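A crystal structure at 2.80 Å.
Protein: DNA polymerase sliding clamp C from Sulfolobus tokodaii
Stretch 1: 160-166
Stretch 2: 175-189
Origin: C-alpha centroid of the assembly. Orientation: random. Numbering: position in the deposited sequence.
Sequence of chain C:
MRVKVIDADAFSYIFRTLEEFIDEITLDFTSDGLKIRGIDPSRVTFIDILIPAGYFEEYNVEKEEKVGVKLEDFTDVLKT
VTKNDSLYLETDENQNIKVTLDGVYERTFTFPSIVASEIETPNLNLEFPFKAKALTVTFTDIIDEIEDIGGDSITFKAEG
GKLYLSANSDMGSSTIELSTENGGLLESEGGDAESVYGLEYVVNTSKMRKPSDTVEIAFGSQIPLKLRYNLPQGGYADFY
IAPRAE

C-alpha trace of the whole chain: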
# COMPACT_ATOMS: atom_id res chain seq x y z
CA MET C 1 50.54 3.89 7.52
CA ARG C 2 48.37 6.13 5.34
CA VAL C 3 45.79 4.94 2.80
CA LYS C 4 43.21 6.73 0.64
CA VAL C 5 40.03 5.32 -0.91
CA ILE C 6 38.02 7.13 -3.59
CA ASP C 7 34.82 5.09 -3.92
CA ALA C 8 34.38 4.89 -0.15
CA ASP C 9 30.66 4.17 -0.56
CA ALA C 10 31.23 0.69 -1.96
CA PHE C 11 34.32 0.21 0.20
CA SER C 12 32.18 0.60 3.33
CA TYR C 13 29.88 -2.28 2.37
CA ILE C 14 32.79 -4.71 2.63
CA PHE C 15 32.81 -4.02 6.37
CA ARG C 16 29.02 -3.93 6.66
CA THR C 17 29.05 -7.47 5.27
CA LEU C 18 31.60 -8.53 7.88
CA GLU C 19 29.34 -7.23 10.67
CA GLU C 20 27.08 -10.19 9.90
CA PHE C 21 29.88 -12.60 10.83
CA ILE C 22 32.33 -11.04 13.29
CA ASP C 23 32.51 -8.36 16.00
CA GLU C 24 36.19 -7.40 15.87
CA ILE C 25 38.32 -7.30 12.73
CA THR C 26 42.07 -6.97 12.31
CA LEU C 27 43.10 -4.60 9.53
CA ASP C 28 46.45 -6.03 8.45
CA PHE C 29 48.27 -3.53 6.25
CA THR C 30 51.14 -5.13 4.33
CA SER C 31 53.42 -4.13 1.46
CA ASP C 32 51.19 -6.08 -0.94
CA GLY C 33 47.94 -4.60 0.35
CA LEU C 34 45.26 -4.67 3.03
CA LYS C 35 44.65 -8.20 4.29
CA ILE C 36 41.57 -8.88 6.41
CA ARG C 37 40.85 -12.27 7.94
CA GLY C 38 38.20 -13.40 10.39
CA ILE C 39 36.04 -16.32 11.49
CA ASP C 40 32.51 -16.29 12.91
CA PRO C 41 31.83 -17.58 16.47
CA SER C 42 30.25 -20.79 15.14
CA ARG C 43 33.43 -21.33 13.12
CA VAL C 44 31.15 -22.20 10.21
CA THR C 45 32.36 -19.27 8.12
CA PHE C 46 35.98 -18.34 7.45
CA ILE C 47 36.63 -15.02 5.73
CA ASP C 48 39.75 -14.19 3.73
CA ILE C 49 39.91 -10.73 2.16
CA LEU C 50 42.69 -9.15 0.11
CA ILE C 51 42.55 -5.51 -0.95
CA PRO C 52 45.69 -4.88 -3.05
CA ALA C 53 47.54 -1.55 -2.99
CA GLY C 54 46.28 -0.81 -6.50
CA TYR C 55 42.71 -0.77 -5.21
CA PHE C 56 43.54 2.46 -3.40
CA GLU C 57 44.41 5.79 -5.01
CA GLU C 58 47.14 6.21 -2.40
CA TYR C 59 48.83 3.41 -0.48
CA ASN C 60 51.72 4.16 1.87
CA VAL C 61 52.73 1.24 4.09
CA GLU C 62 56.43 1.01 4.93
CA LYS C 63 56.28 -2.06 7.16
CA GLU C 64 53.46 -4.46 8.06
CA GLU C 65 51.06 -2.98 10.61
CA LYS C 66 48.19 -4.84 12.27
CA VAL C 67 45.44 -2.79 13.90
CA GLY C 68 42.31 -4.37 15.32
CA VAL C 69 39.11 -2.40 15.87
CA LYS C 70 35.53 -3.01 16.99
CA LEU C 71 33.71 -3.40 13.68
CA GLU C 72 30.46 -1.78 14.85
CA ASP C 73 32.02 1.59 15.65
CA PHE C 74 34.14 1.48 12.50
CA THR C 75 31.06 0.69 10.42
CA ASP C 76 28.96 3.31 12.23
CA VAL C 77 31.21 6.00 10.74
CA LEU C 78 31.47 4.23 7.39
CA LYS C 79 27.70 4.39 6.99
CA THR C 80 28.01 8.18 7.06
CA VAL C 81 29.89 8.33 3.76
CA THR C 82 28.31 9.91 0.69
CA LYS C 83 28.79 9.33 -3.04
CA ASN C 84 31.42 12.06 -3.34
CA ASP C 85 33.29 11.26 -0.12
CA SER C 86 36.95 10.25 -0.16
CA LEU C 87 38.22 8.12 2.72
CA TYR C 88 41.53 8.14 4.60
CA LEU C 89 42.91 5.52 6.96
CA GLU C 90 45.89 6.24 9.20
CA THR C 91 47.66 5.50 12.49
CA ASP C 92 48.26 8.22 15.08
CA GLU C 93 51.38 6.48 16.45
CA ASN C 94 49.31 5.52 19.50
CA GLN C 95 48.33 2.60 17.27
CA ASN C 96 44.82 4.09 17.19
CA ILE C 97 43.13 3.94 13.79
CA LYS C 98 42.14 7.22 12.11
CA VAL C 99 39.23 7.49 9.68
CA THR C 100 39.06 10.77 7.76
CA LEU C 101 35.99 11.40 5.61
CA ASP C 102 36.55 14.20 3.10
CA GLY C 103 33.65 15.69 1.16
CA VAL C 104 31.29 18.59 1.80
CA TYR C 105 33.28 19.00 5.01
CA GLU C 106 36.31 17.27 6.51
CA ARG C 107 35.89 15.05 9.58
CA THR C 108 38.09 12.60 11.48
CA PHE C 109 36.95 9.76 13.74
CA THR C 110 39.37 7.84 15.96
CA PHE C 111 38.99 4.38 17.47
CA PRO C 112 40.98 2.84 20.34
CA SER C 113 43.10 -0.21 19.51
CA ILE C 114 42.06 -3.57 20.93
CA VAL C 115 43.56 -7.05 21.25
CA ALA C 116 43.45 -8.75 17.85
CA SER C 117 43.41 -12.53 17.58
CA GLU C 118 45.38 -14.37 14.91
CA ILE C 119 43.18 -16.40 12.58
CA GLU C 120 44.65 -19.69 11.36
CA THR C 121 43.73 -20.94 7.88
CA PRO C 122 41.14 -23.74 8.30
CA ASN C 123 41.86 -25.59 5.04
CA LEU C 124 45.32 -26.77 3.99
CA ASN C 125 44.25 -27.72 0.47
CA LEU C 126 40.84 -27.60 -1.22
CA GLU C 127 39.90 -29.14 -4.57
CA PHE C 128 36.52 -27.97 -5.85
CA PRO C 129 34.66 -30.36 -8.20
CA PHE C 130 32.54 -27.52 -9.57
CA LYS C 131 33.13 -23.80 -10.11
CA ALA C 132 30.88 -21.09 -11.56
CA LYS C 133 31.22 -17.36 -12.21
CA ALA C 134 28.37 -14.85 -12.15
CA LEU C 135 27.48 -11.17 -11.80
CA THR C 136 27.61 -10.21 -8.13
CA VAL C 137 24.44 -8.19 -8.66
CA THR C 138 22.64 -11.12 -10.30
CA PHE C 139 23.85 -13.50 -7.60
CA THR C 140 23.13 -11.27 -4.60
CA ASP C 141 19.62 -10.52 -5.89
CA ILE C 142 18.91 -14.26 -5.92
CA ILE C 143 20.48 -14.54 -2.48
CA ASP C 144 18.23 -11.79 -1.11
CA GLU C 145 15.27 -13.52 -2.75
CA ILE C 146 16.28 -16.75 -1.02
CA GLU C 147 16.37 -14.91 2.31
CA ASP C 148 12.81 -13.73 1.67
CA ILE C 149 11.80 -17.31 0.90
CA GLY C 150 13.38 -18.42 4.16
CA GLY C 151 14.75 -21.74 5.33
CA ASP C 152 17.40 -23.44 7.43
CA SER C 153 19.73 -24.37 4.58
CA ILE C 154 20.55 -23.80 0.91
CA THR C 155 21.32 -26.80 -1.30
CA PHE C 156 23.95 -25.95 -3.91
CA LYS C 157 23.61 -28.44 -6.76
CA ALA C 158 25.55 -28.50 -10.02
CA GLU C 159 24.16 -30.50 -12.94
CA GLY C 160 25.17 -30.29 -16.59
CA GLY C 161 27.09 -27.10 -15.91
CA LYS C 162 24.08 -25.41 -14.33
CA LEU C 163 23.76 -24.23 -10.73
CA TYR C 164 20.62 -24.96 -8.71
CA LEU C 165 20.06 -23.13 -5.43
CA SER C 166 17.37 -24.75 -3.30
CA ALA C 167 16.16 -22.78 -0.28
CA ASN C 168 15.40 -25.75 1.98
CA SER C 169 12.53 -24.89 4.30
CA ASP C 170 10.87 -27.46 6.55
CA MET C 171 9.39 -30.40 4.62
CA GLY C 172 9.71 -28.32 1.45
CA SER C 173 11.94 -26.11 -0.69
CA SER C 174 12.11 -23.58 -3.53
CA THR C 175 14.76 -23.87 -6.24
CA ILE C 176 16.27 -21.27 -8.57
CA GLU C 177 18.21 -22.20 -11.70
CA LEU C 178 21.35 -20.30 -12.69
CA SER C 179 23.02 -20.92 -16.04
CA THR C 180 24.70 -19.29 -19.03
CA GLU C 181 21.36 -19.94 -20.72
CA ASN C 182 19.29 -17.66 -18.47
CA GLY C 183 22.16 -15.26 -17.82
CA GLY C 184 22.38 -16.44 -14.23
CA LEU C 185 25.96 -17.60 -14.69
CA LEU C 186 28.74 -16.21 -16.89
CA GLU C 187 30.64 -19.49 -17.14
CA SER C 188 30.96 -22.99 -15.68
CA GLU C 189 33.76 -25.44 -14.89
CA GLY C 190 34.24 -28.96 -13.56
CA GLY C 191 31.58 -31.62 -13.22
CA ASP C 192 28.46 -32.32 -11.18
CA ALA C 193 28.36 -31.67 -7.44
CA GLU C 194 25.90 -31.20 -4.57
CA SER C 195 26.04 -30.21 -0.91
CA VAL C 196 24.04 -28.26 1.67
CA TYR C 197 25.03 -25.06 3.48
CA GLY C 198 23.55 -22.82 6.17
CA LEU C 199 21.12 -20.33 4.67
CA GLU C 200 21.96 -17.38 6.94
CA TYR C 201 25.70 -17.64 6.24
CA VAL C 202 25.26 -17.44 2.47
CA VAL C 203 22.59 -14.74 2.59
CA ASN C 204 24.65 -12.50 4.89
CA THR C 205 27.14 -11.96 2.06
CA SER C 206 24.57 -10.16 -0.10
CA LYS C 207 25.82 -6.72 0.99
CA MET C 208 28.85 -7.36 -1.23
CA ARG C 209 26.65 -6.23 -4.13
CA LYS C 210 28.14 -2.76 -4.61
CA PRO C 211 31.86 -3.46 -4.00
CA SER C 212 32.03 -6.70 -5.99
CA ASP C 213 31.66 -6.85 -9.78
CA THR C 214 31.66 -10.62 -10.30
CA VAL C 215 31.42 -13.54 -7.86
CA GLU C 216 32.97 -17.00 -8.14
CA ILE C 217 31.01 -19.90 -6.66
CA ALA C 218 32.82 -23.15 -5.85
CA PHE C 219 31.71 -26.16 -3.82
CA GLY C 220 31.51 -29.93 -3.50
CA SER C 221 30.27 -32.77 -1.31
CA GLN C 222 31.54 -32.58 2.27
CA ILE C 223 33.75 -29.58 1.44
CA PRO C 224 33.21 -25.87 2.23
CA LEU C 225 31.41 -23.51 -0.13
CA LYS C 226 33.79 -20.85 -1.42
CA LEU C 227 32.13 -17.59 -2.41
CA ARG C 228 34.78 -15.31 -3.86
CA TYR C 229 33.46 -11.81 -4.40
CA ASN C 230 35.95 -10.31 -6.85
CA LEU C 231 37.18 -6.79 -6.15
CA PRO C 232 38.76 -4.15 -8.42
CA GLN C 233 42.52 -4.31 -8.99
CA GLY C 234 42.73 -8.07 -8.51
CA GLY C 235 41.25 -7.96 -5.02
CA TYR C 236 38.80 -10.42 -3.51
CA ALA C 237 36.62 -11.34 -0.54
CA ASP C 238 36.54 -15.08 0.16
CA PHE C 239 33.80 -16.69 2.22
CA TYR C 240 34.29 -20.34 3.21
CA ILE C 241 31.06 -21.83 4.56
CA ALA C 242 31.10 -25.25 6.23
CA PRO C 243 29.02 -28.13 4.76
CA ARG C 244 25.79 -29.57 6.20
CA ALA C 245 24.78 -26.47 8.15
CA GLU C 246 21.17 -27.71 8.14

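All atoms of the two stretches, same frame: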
# COMPACT_ATOMS: atom_id res chain seq x y z
N GLY C 160 25.05 -30.64 -15.19
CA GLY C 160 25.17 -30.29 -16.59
C GLY C 160 25.73 -28.90 -16.80
O GLY C 160 25.48 -28.27 -17.83
N GLY C 161 26.48 -28.41 -15.82
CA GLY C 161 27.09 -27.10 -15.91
C GLY C 161 26.19 -26.00 -15.38
O GLY C 161 26.55 -24.82 -15.42
N LYS C 162 25.02 -26.38 -14.88
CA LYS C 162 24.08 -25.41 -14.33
C LYS C 162 24.06 -25.47 -12.81
O LYS C 162 24.26 -26.53 -12.21
CB LYS C 162 22.68 -25.63 -14.90
CG LYS C 162 22.58 -25.42 -16.40
CD LYS C 162 21.14 -25.53 -16.87
CE LYS C 162 21.04 -25.34 -18.37
NZ LYS C 162 19.62 -25.43 -18.83
N LEU C 163 23.80 -24.32 -12.18
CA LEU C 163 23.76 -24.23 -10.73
C LEU C 163 22.32 -24.12 -10.24
O LEU C 163 21.55 -23.28 -10.71
CB LEU C 163 24.58 -23.04 -10.24
CG LEU C 163 24.69 -22.87 -8.73
CD1 LEU C 163 25.21 -24.14 -8.08
CD2 LEU C 163 25.57 -21.68 -8.39
N TYR C 164 21.96 -24.96 -9.28
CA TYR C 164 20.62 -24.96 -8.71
C TYR C 164 20.65 -24.66 -7.22
O TYR C 164 21.15 -25.46 -6.43
CB TYR C 164 19.93 -26.31 -8.95
CG TYR C 164 19.73 -26.64 -10.41
CD1 TYR C 164 20.61 -27.48 -11.09
CD2 TYR C 164 18.65 -26.12 -11.12
CE1 TYR C 164 20.42 -27.79 -12.42
CE2 TYR C 164 18.46 -26.42 -12.45
CZ TYR C 164 19.35 -27.26 -13.10
OH TYR C 164 19.16 -27.56 -14.43
N LEU C 165 20.12 -23.51 -6.84
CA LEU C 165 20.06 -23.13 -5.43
C LEU C 165 18.68 -23.43 -4.86
O LEU C 165 17.68 -22.85 -5.27
CB LEU C 165 20.38 -21.64 -5.26
CG LEU C 165 21.66 -21.14 -5.93
CD1 LEU C 165 21.92 -19.70 -5.55
CD2 LEU C 165 22.84 -22.02 -5.54
N SER C 166 18.63 -24.36 -3.91
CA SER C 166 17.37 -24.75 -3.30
C SER C 166 17.27 -24.27 -1.86
O SER C 166 17.94 -24.80 -0.97
CB SER C 166 17.20 -26.27 -3.35
OG SER C 166 17.20 -26.73 -4.69
N THR C 175 13.51 -23.83 -5.50
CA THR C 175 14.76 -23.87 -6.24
C THR C 175 14.84 -22.79 -7.32
O THR C 175 13.84 -22.46 -7.95
CB THR C 175 14.97 -25.24 -6.91
OG1 THR C 175 14.86 -26.28 -5.92
CG2 THR C 175 16.34 -25.31 -7.56
N ILE C 176 16.03 -22.25 -7.51
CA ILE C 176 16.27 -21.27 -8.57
C ILE C 176 17.42 -21.74 -9.45
O ILE C 176 18.49 -22.10 -8.95
CB ILE C 176 16.60 -19.88 -7.99
CG1 ILE C 176 15.51 -19.45 -7.01
CG2 ILE C 176 16.76 -18.87 -9.11
CD1 ILE C 176 15.71 -18.06 -6.44
N GLU C 177 17.20 -21.75 -10.75
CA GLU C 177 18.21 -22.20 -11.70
C GLU C 177 19.09 -21.05 -12.18
O GLU C 177 18.59 -20.01 -12.60
CB GLU C 177 17.56 -22.89 -12.90
CG GLU C 177 18.50 -23.14 -14.06
CD GLU C 177 17.78 -23.61 -15.31
OE1 GLU C 177 16.58 -23.93 -15.22
OE2 GLU C 177 18.42 -23.65 -16.39
N LEU C 178 20.40 -21.25 -12.12
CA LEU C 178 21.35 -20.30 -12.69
C LEU C 178 22.16 -21.00 -13.78
O LEU C 178 22.65 -22.11 -13.58
CB LEU C 178 22.29 -19.75 -11.62
CG LEU C 178 21.73 -18.87 -10.51
CD1 LEU C 178 20.90 -19.69 -9.53
CD2 LEU C 178 22.86 -18.16 -9.78
N SER C 179 22.29 -20.35 -14.92
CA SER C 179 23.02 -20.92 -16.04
C SER C 179 23.42 -19.85 -17.04
O SER C 179 22.93 -18.72 -16.98
CB SER C 179 22.16 -21.98 -16.74
OG SER C 179 20.98 -21.40 -17.27
N THR C 180 24.32 -20.20 -17.95
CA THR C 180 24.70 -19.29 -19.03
C THR C 180 23.50 -19.06 -19.94
O THR C 180 23.41 -18.04 -20.62
CB THR C 180 25.86 -19.86 -19.85
OG1 THR C 180 25.49 -21.14 -20.37
CG2 THR C 180 27.10 -20.01 -18.98
N GLU C 181 22.58 -20.02 -19.93
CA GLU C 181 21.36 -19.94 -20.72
C GLU C 181 20.48 -18.76 -20.28
O GLU C 181 20.11 -17.92 -21.10
CB GLU C 181 20.58 -21.25 -20.61
CG GLU C 181 19.15 -21.19 -21.15
CD GLU C 181 18.41 -22.50 -20.97
OE1 GLU C 181 17.16 -22.47 -20.93
OE2 GLU C 181 19.07 -23.55 -20.87
N ASN C 182 20.15 -18.71 -19.00
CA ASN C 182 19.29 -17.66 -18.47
C ASN C 182 20.05 -16.46 -17.91
O ASN C 182 19.48 -15.64 -17.20
CB ASN C 182 18.32 -18.22 -17.42
CG ASN C 182 19.03 -18.76 -16.19
OD1 ASN C 182 20.23 -18.53 -16.00
ND2 ASN C 182 18.30 -19.48 -15.35
N GLY C 183 21.34 -16.38 -18.24
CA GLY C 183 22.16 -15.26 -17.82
C GLY C 183 22.54 -15.28 -16.36
O GLY C 183 23.26 -14.40 -15.88
N GLY C 184 22.07 -16.29 -15.64
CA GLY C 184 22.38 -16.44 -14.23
C GLY C 184 23.87 -16.58 -13.98
O GLY C 184 24.42 -15.95 -13.07
N LEU C 185 24.52 -17.40 -14.79
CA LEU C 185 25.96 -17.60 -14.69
C LEU C 185 26.66 -17.01 -15.92
O LEU C 185 26.05 -16.86 -16.97
CB LEU C 185 26.29 -19.09 -14.58
CG LEU C 185 25.70 -19.86 -13.40
CD1 LEU C 185 25.93 -21.35 -13.56
CD2 LEU C 185 26.29 -19.37 -12.08
N LEU C 186 27.93 -16.69 -15.77
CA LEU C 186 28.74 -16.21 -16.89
C LEU C 186 29.50 -17.37 -17.51
O LEU C 186 29.73 -17.39 -18.72
CB LEU C 186 29.72 -15.13 -16.43
CG LEU C 186 29.13 -13.83 -15.89
CD1 LEU C 186 30.22 -12.92 -15.36
CD2 LEU C 186 28.32 -13.12 -16.97
N GLU C 187 29.88 -18.33 -16.68
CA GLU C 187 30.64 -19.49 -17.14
C GLU C 187 30.59 -20.62 -16.12
O GLU C 187 30.24 -20.40 -14.96
CB GLU C 187 32.08 -19.10 -17.44
CG GLU C 187 32.84 -18.56 -16.24
CD GLU C 187 34.23 -18.06 -16.59
OE1 GLU C 187 34.48 -17.79 -17.79
OE2 GLU C 187 35.07 -17.93 -15.67
N SER C 188 30.95 -21.82 -16.55
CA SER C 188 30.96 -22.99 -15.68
C SER C 188 32.20 -23.84 -15.88
O SER C 188 32.78 -23.86 -16.97
CB SER C 188 29.71 -23.84 -15.91
OG SER C 188 28.54 -23.15 -15.52
N GLU C 189 32.61 -24.55 -14.83
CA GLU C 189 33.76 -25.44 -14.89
C GLU C 189 33.53 -26.69 -14.06
O GLU C 189 32.64 -26.73 -13.21
CB GLU C 189 35.02 -24.72 -14.40
CG GLU C 189 35.47 -23.56 -15.26
CD GLU C 189 36.72 -22.89 -14.72
OE1 GLU C 189 37.20 -23.31 -13.65
OE2 GLU C 189 37.21 -21.95 -15.37

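What does K162, the residue most covered by the other stretch, do at the start of its strand? Its CA-to-CB bond points sideways, but the side chain is fully extended beyond chi1 (m, then t, t, t), and its end comes nearer stretch 2. The chain first passes over S179, with K162 CG 3.5 Å from S179 CB, so the aliphatic part of the lysine packs against the serine. The amino group then meets two carboxylates: K162 NZ lies 2.8 Å from E181 OE2 and 3.2 Å from E177 OE2. Both are salt bridges, although the hydrogen bond to E177 is weak. A long, flexible, positively charged side chain suits this place because it can span the distance from the strand to an acid on the neighbouring strand and another in the turn beyond it.

How are the two strands joined behind these side chains? Strands 162-166 and 175-178 run antiparallel, their directions 160° apart, and two hydrogen-bonded pairs tie their backbones. In the first, L163 N donates to L178 O at 2.9 Å and L178 N donates to L163 O at 2.7 Å; in the second, L165 N reaches I176 O at 3.0 Å and I176 N reaches L165 O at 2.8 Å. Between the two pairs, Y164 CA approaches I176 O at 3.6 Å in a CA-H...O contact, and a second such contact brings T175 CA to 3.2 Å from L165 O.

Why does T175, at the other end of the pairing, lose so much surface to stretch 1? It faces S166 where the CA atoms are just 4.0 Å apart, and its side chain, in the m rotamer, shares a face of the sheet with S166, Y164 and E177. The hydroxyls meet there: S166 OG and T175 OG1 are 2.7 Å apart and hydrogen-bonded. Threonine also offers a methyl group, and T175 CG2 sits 4.0 Å from Y164 CB. The tyrosine ring leans across to E177, with Y164 CE2 3.7 Å from E177 CG, so the glutamate's aliphatic part packs against the ring while its carboxylate serves K162.

What does L163 cover on the opposite face, and how is the contact closed at its edge? L163, L165, I176 and L178 point their side chains to this face, and the three leucines are buried. L163 CB lies 4.2 Å from L178 CB, and L165 CG is 4.0 Å from L178 CD1, so L178 touches both leucines of stretch 1. L185 comes back from the turn to add its own methyl, L185 CD1 being 4.0 Å from L163 CB. Apolar side chains suit this face, where the side-chain contacts between the stretches are carbon to carbon and the leucines are buried. Beyond them, S188 OG donates a short hydrogen bond to G161 O at 2.6 Å. G161 adopts phi/psi of 89/2, where a CB would jam against the preceding carbonyl, so glycine suits this bend.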